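Local coordinates for cell division control protein Cdc48 (Mycobacterium smegmatis, PDB 5E7P) that probably binds and hydrolyses ATP as a Cdc48-like member of the AAA ATPase family, at residues V280-G294 and A312-A326. Residues are numbered along the deposited sequence; the frame is centred on the assembly and turned at random.
Sequences VRAVCASRRVVELDG and AVAAVTESGGVLFIA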
ATOM      1  N   VAL A 280       8.342  -9.513 -13.697  1.00 29.08           N
ATOM      2  CA  VAL A 280       8.999  -9.073 -14.924  1.00 28.56           C
ATOM      3  C   VAL A 280      10.255  -9.893 -15.214  1.00 30.90           C
ATOM      4  O   VAL A 280      10.483 -10.315 -16.349  1.00 33.70           O
ATOM      5  CB  VAL A 280       9.348  -7.569 -14.879  1.00 26.81           C
ATOM      6  CG1 VAL A 280      10.057  -7.146 -16.157  1.00 27.67           C
ATOM      7  CG2 VAL A 280       8.090  -6.737 -14.669  1.00 22.11           C
ATOM      8  N   ARG A 281      11.058 -10.128 -14.182  1.00 29.38           N
ATOM      9  CA  ARG A 281      12.261 -10.938 -14.331  1.00 29.05           C
ATOM     10  C   ARG A 281      11.916 -12.374 -14.718  1.00 32.55           C
ATOM     11  O   ARG A 281      12.600 -12.990 -15.541  1.00 34.86           O
ATOM     12  CB  ARG A 281      13.088 -10.914 -13.044  1.00 28.70           C
ATOM     13  CG  ARG A 281      13.442  -9.511 -12.578  1.00 29.22           C
ATOM     14  CD  ARG A 281      14.459  -9.524 -11.447  1.00 30.71           C
ATOM     15  NE  ARG A 281      14.736  -8.171 -10.973  1.00 31.72           N
ATOM     16  CZ  ARG A 281      14.157  -7.613  -9.913  1.00 29.27           C
ATOM     17  NH1 ARG A 281      13.273  -8.299  -9.198  1.00 26.72           N
ATOM     18  NH2 ARG A 281      14.472  -6.372  -9.561  1.00 28.29           N
ATOM     19  N   ALA A 282      10.848 -12.901 -14.126  1.00 31.50           N
ATOM     20  CA  ALA A 282      10.405 -14.260 -14.414  1.00 31.60           C
ATOM     21  C   ALA A 282       9.907 -14.401 -15.850  1.00 30.23           C
ATOM     22  O   ALA A 282      10.227 -15.373 -16.537  1.00 31.02           O
ATOM     23  CB  ALA A 282       9.323 -14.683 -13.436  1.00 31.19           C
ATOM     24  N   VAL A 283       9.122 -13.425 -16.298  1.00 27.69           N
ATOM     25  CA  VAL A 283       8.570 -13.439 -17.650  1.00 30.60           C
ATOM     26  C   VAL A 283       9.667 -13.280 -18.707  1.00 33.72           C
ATOM     27  O   VAL A 283       9.608 -13.888 -19.775  1.00 37.34           O
ATOM     28  CB  VAL A 283       7.477 -12.350 -17.820  1.00 23.53           C
ATOM     29  CG1 VAL A 283       7.119 -12.148 -19.286  1.00 23.32           C
ATOM     30  CG2 VAL A 283       6.244 -12.720 -17.022  1.00 22.72           C
ATOM     31  N   CYS A 284      10.684 -12.487 -18.388  1.00 32.45           N
ATOM     32  CA  CYS A 284      11.770 -12.214 -19.324  1.00 33.66           C
ATOM     33  C   CYS A 284      12.946 -13.164 -19.144  1.00 35.27           C
ATOM     34  O   CYS A 284      14.040 -12.889 -19.632  1.00 36.47           O
ATOM     35  CB  CYS A 284      12.269 -10.777 -19.150  1.00 34.53           C
ATOM     36  SG  CYS A 284      11.030  -9.499 -19.433  1.00 37.41           S
ATOM     37  N   ALA A 285      12.719 -14.275 -18.447  1.00 37.02           N
ATOM     38  CA  ALA A 285      13.787 -15.216 -18.107  1.00 39.69           C
ATOM     39  C   ALA A 285      14.601 -15.712 -19.304  1.00 44.10           C
ATOM     40  O   ALA A 285      15.814 -15.893 -19.201  1.00 46.79           O
ATOM     41  CB  ALA A 285      13.225 -16.394 -17.331  1.00 39.22           C
ATOM     42  N   SER A 286      13.935 -15.929 -20.435  1.00 44.59           N
ATOM     43  CA  SER A 286      14.614 -16.437 -21.624  1.00 48.59           C
ATOM     44  C   SER A 286      15.184 -15.313 -22.485  1.00 49.54           C
ATOM     45  O   SER A 286      15.846 -15.569 -23.488  1.00 53.55           O
ATOM     46  CB  SER A 286      13.671 -17.307 -22.458  1.00 49.90           C
ATOM     47  OG  SER A 286      12.610 -16.536 -22.997  1.00 50.66           O
ATOM     48  N   ARG A 287      14.918 -14.071 -22.092  1.00 46.16           N
ATOM     49  CA  ARG A 287      15.426 -12.908 -22.811  1.00 45.84           C
ATOM     50  C   ARG A 287      16.673 -12.386 -22.112  1.00 45.77           C
ATOM     51  O   ARG A 287      16.918 -12.709 -20.947  1.00 47.56           O
ATOM     52  CB  ARG A 287      14.378 -11.793 -22.832  1.00 45.22           C
ATOM     53  CG  ARG A 287      12.956 -12.250 -23.081  1.00 46.22           C
ATOM     54  CD  ARG A 287      12.725 -12.577 -24.538  1.00 50.77           C
ATOM     55  NE  ARG A 287      11.377 -13.085 -24.768  1.00 52.91           N
ATOM     56  CZ  ARG A 287      10.915 -13.464 -25.956  1.00 54.33           C
ATOM     57  NH1 ARG A 287      11.695 -13.388 -27.025  1.00 54.59           N
ATOM     58  NH2 ARG A 287       9.673 -13.916 -26.074  1.00 54.55           N
ATOM     59  N   ARG A 288      17.461 -11.580 -22.815  1.00 42.95           N
ATOM     60  CA  ARG A 288      18.523 -10.838 -22.150  1.00 42.57           C
ATOM     61  C   ARG A 288      17.926  -9.539 -21.615  1.00 36.77           C
ATOM     62  O   ARG A 288      17.211  -8.823 -22.322  1.00 34.05           O
ATOM     63  CB  ARG A 288      19.723 -10.587 -23.078  1.00 47.83           C
ATOM     64  CG  ARG A 288      19.538  -9.504 -24.126  1.00 50.68           C
ATOM     65  CD  ARG A 288      20.749  -9.416 -25.050  1.00 57.18           C
ATOM     66  NE  ARG A 288      21.983  -9.069 -24.346  1.00 59.92           N
ATOM     67  CZ  ARG A 288      22.454  -7.832 -24.223  1.00 61.30           C
ATOM     68  NH1 ARG A 288      23.586  -7.618 -23.567  1.00 63.40           N
ATOM     69  NH2 ARG A 288      21.794  -6.809 -24.754  1.00 59.51           N
ATOM     70  N   VAL A 289      18.184  -9.254 -20.347  1.00 34.30           N
ATOM     71  CA  VAL A 289      17.565  -8.102 -19.714  1.00 33.04           C
ATOM     72  C   VAL A 289      18.592  -7.082 -19.255  1.00 34.56           C
ATOM     73  O   VAL A 289      19.529  -7.407 -18.527  1.00 37.50           O
ATOM     74  CB  VAL A 289      16.691  -8.517 -18.518  1.00 28.88           C
ATOM     75  CG1 VAL A 289      15.977  -7.307 -17.946  1.00 24.22           C
ATOM     76  CG2 VAL A 289      15.693  -9.568 -18.945  1.00 28.37           C
ATOM     77  N   VAL A 290      18.408  -5.846 -19.699  1.00 33.44           N
ATOM     78  CA  VAL A 290      19.194  -4.733 -19.200  1.00 35.02           C
ATOM     79  C   VAL A 290      18.371  -4.032 -18.128  1.00 37.57           C
ATOM     80  O   VAL A 290      17.343  -3.421 -18.422  1.00 37.05           O
ATOM     81  CB  VAL A 290      19.547  -3.746 -20.321  1.00 31.72           C
ATOM     82  CG1 VAL A 290      20.346  -2.575 -19.765  1.00 31.52           C
ATOM     83  CG2 VAL A 290      20.323  -4.460 -21.420  1.00 30.68           C
ATOM     84  N   GLU A 291      18.820  -4.135 -16.880  1.00 39.96           N
ATOM     85  CA  GLU A 291      18.033  -3.648 -15.754  1.00 41.20           C
ATOM     86  C   GLU A 291      18.658  -2.457 -15.030  1.00 42.61           C
ATOM     87  O   GLU A 291      19.837  -2.475 -14.674  1.00 43.03           O
ATOM     88  CB  GLU A 291      17.765  -4.781 -14.762  1.00 42.69           C
ATOM     89  CG  GLU A 291      16.903  -4.375 -13.579  1.00 45.51           C
ATOM     90  CD  GLU A 291      16.539  -5.556 -12.697  1.00 49.60           C
ATOM     91  OE1 GLU A 291      16.041  -5.328 -11.575  1.00 49.13           O
ATOM     92  OE2 GLU A 291      16.750  -6.711 -13.127  1.00 52.45           O
ATOM     93  N   LEU A 292      17.847  -1.425 -14.823  1.00 42.05           N
ATOM     94  CA  LEU A 292      18.221  -0.296 -13.983  1.00 41.96           C
ATOM     95  C   LEU A 292      17.349  -0.301 -12.739  1.00 40.44           C
ATOM     96  O   LEU A 292      16.157  -0.605 -12.810  1.00 36.71           O
ATOM     97  CB  LEU A 292      18.016   1.030 -14.721  1.00 41.04           C
ATOM     98  CG  LEU A 292      19.081   1.510 -15.708  1.00 42.75           C
ATOM     99  CD1 LEU A 292      18.649   2.822 -16.337  1.00 42.64           C
ATOM    100  CD2 LEU A 292      20.417   1.671 -15.011  1.00 43.94           C
ATOM    101  N   ASP A 293      17.944   0.033 -11.600  1.00 41.97           N
ATOM    102  CA  ASP A 293      17.165   0.251 -10.392  1.00 41.84           C
ATOM    103  C   ASP A 293      16.754   1.715 -10.331  1.00 37.21           C
ATOM    104  O   ASP A 293      17.574   2.582 -10.032  1.00 36.71           O
ATOM    105  CB  ASP A 293      17.953  -0.131  -9.138  1.00 48.36           C
ATOM    106  CG  ASP A 293      17.114  -0.029  -7.875  1.00 53.05           C
ATOM    107  OD1 ASP A 293      15.923  -0.401  -7.921  1.00 52.60           O
ATOM    108  OD2 ASP A 293      17.638   0.429  -6.839  1.00 57.10           O
ATOM    109  N   GLY A 294      15.485   1.974 -10.632  1.00 33.47           N
ATOM    110  CA  GLY A 294      14.921   3.314 -10.619  1.00 31.96           C
ATOM    111  C   GLY A 294      15.342   4.230  -9.481  1.00 33.48           C
ATOM    112  O   GLY A 294      15.763   5.362  -9.725  1.00 33.38           O
ATOM    113  N   ALA A 312      22.462   2.469 -20.543  1.00 36.95           N
ATOM    114  CA  ALA A 312      21.564   1.322 -20.486  1.00 32.67           C
ATOM    115  C   ALA A 312      20.810   1.135 -21.798  1.00 31.81           C
ATOM    116  O   ALA A 312      20.583   0.007 -22.238  1.00 32.44           O
ATOM    117  CB  ALA A 312      20.592   1.475 -19.331  1.00 25.64           C
ATOM    118  N   VAL A 313      20.416   2.243 -22.415  1.00 32.17           N
ATOM    119  CA  VAL A 313      19.712   2.200 -23.693  1.00 34.95           C
ATOM    120  C   VAL A 313      20.618   1.695 -24.825  1.00 41.35           C
ATOM    121  O   VAL A 313      20.200   0.883 -25.658  1.00 42.39           O
ATOM    122  CB  VAL A 313      19.117   3.580 -24.050  1.00 32.78           C
ATOM    123  CG1 VAL A 313      18.673   3.624 -25.507  1.00 32.76           C
ATOM    124  CG2 VAL A 313      17.955   3.905 -23.123  1.00 30.43           C
ATOM    125  N   ALA A 314      21.862   2.163 -24.843  1.00 41.66           N
ATOM    126  CA  ALA A 314      22.818   1.733 -25.861  1.00 43.26           C
ATOM    127  C   ALA A 314      23.165   0.250 -25.720  1.00 44.60           C
ATOM    128  O   ALA A 314      23.503  -0.415 -26.699  1.00 46.04           O
ATOM    129  CB  ALA A 314      24.080   2.582 -25.805  1.00 41.45           C
ATOM    130  N   ALA A 315      23.079  -0.260 -24.495  1.00 42.65           N
ATOM    131  CA  ALA A 315      23.401  -1.657 -24.225  1.00 42.49           C
ATOM    132  C   ALA A 315      22.277  -2.588 -24.676  1.00 45.12           C
ATOM    133  O   ALA A 315      22.532  -3.679 -25.191  1.00 47.99           O
ATOM    134  CB  ALA A 315      23.697  -1.856 -22.748  1.00 39.66           C
ATOM    135  N   VAL A 316      21.035  -2.157 -24.484  1.00 43.50           N
ATOM    136  CA  VAL A 316      19.892  -2.969 -24.881  1.00 44.03           C
ATOM    137  C   VAL A 316      19.665  -2.918 -26.392  1.00 45.31           C
ATOM    138  O   VAL A 316      19.119  -3.852 -26.975  1.00 47.63           O
ATOM    139  CB  VAL A 316      18.597  -2.567 -24.129  1.00 28.97           C
ATOM    140  CG1 VAL A 316      18.026  -1.270 -24.680  1.00 28.18           C
ATOM    141  CG2 VAL A 316      17.565  -3.688 -24.210  1.00 28.09           C
ATOM    142  N   THR A 317      20.098  -1.831 -27.026  1.00 44.38           N
ATOM    143  CA  THR A 317      19.933  -1.675 -28.467  1.00 45.94           C
ATOM    144  C   THR A 317      21.130  -2.234 -29.229  1.00 50.77           C
ATOM    145  O   THR A 317      21.117  -2.299 -30.457  1.00 52.44           O
ATOM    146  CB  THR A 317      19.719  -0.200 -28.863  1.00 44.29           C
ATOM    147  OG1 THR A 317      20.796   0.598 -28.356  1.00 45.04           O
ATOM    148  CG2 THR A 317      18.405   0.316 -28.299  1.00 41.20           C
ATOM    149  N   GLU A 318      22.160  -2.641 -28.493  1.00 53.40           N
ATOM    150  CA  GLU A 318      23.347  -3.228 -29.103  1.00 58.12           C
ATOM    151  C   GLU A 318      23.096  -4.671 -29.524  1.00 60.56           C
ATOM    152  O   GLU A 318      23.629  -5.133 -30.530  1.00 64.25           O
ATOM    153  CB  GLU A 318      24.539  -3.164 -28.145  1.00 59.79           C
ATOM    154  N   SER A 319      22.277  -5.380 -28.755  1.00 59.99           N
ATOM    155  CA  SER A 319      22.019  -6.788 -29.033  1.00 60.22           C
ATOM    156  C   SER A 319      20.524  -7.105 -29.061  1.00 54.82           C
ATOM    157  O   SER A 319      20.115  -8.158 -29.549  1.00 55.25           O
ATOM    158  CB  SER A 319      22.727  -7.670 -28.000  1.00 63.36           C
ATOM    159  OG  SER A 319      23.177  -8.881 -28.581  1.00 66.02           O
ATOM    160  N   GLY A 320      19.712  -6.189 -28.548  1.00 49.26           N
ATOM    161  CA  GLY A 320      18.282  -6.420 -28.455  1.00 46.43           C
ATOM    162  C   GLY A 320      17.921  -6.966 -27.088  1.00 43.38           C
ATOM    163  O   GLY A 320      18.799  -7.203 -26.259  1.00 43.85           O
ATOM    164  N   GLY A 321      16.631  -7.161 -26.844  1.00 40.58           N
ATOM    165  CA  GLY A 321      16.179  -7.706 -25.577  1.00 37.63           C
ATOM    166  C   GLY A 321      15.261  -6.771 -24.815  1.00 35.12           C
ATOM    167  O   GLY A 321      14.573  -5.938 -25.408  1.00 35.24           O
ATOM    168  N   VAL A 322      15.256  -6.902 -23.493  1.00 32.32           N
ATOM    169  CA  VAL A 322      14.348  -6.128 -22.657  1.00 28.86           C
ATOM    170  C   VAL A 322      15.076  -5.112 -21.779  1.00 29.83           C
ATOM    171  O   VAL A 322      15.973  -5.468 -21.011  1.00 28.93           O
ATOM    172  CB  VAL A 322      13.505  -7.045 -21.755  1.00 26.29           C
ATOM    173  CG1 VAL A 322      12.574  -6.223 -20.890  1.00 25.82           C
ATOM    174  CG2 VAL A 322      12.713  -8.018 -22.593  1.00 28.70           C
ATOM    175  N   LEU A 323      14.684  -3.847 -21.901  1.00 31.29           N
ATOM    176  CA  LEU A 323      15.138  -2.811 -20.979  1.00 31.35           C
ATOM    177  C   LEU A 323      14.137  -2.719 -19.837  1.00 29.12           C
ATOM    178  O   LEU A 323      12.963  -2.409 -20.053  1.00 28.93           O
ATOM    179  CB  LEU A 323      15.263  -1.453 -21.677  1.00 31.64           C
ATOM    180  CG  LEU A 323      15.777  -0.295 -20.808  1.00 31.22           C
ATOM    181  CD1 LEU A 323      17.236  -0.504 -20.408  1.00 31.05           C
ATOM    182  CD2 LEU A 323      15.606   1.043 -21.510  1.00 28.98           C
ATOM    183  N   PHE A 324      14.597  -3.006 -18.624  1.00 26.68           N
ATOM    184  CA  PHE A 324      13.714  -3.024 -17.465  1.00 24.73           C
ATOM    185  C   PHE A 324      14.146  -2.026 -16.394  1.00 27.75           C
ATOM    186  O   PHE A 324      15.273  -2.073 -15.899  1.00 30.71           O
ATOM    187  CB  PHE A 324      13.618  -4.443 -16.884  1.00 23.40           C
ATOM    188  CG  PHE A 324      12.918  -4.515 -15.553  1.00 24.74           C
ATOM    189  CD1 PHE A 324      11.714  -3.855 -15.344  1.00 23.84           C
ATOM    190  CD2 PHE A 324      13.455  -5.260 -14.514  1.00 26.45           C
ATOM    191  CE1 PHE A 324      11.071  -3.924 -14.118  1.00 24.55           C
ATOM    192  CE2 PHE A 324      12.814  -5.335 -13.287  1.00 26.19           C
ATOM    193  CZ  PHE A 324      11.623  -4.668 -13.088  1.00 24.68           C
ATOM    194  N   ILE A 325      13.238  -1.120 -16.047  1.00 26.68           N
ATOM    195  CA  ILE A 325      13.471  -0.182 -14.955  1.00 26.98           C
ATOM    196  C   ILE A 325      12.492  -0.437 -13.813  1.00 26.18           C
ATOM    197  O   ILE A 325      11.300  -0.141 -13.920  1.00 24.65           O
ATOM    198  CB  ILE A 325      13.367   1.288 -15.419  1.00 24.79           C
ATOM    199  CG1 ILE A 325      14.390   1.570 -16.520  1.00 27.36           C
ATOM    200  CG2 ILE A 325      13.598   2.226 -14.253  1.00 22.60           C
ATOM    201  CD1 ILE A 325      14.329   2.980 -17.064  1.00 27.52           C
ATOM    202  N   ALA A 326      13.003  -0.998 -12.724  1.00 28.10           N
ATOM    203  CA  ALA A 326      12.186  -1.269 -11.550  1.00 28.90           C
ATOM    204  C   ALA A 326      11.897   0.025 -10.799  1.00 31.54           C
ATOM    205  O   ALA A 326      12.815   0.787 -10.487  1.00 34.30           O
ATOM    206  CB  ALA A 326      12.878  -2.271 -10.639  1.00 28.78           C
TER
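Strands 289-293 and 321-326 run parallel and are joined by six backbone hydrogen bonds, from Val322 N to Arg288 O (3.0 Å) at one end to Gly294 N to Ala326 O (2.9 Å) at the other. Within 280-294, a salt bridge holds Glu291 beside the Phe324 ring: Arg281 grips Glu291 OE1 side-on through NE and NH2, the latter at 2.8 Å. Arg288 adds a side-chain link to the preceding helix: bent at chi3 (-62°), it brings NH2 to Ala315 O at 3.2 Å, near the helix's C-terminal end, where backbone carbonyls tend to gather partial negative charge. A weak bond from the same nitrogen reaches Gly320 O; both acceptors lie in the guanidinium plane, and Ser319 CB lies over one face, toward its rim. This is a right-handed beta-alpha-beta crossover of the P-loop NTPase fold: helix 302-319, its long return helix, leads back antiparallel to strand 289-293, and strand 321-326 then enters the sheet beside it. On the helix side, Val290 wedges CG2 against Val316 CB (3.7 Å) and CG1 against Leu323 CD1, while Leu292 CD1 meets Ala312 CB at 3.8 Å. Across the sheet, helix 276-283, which starts in the ADP site, packs on Phe324. Val280 CG1 sits over the ring centre in a CH-pi contact, 3.8 Å from the centroid. The extended Glu291 runs alongside that ring, its carboxylate plane turned 53° from it. Farther along this face, Cys284 SG rests against both methyls of Val322.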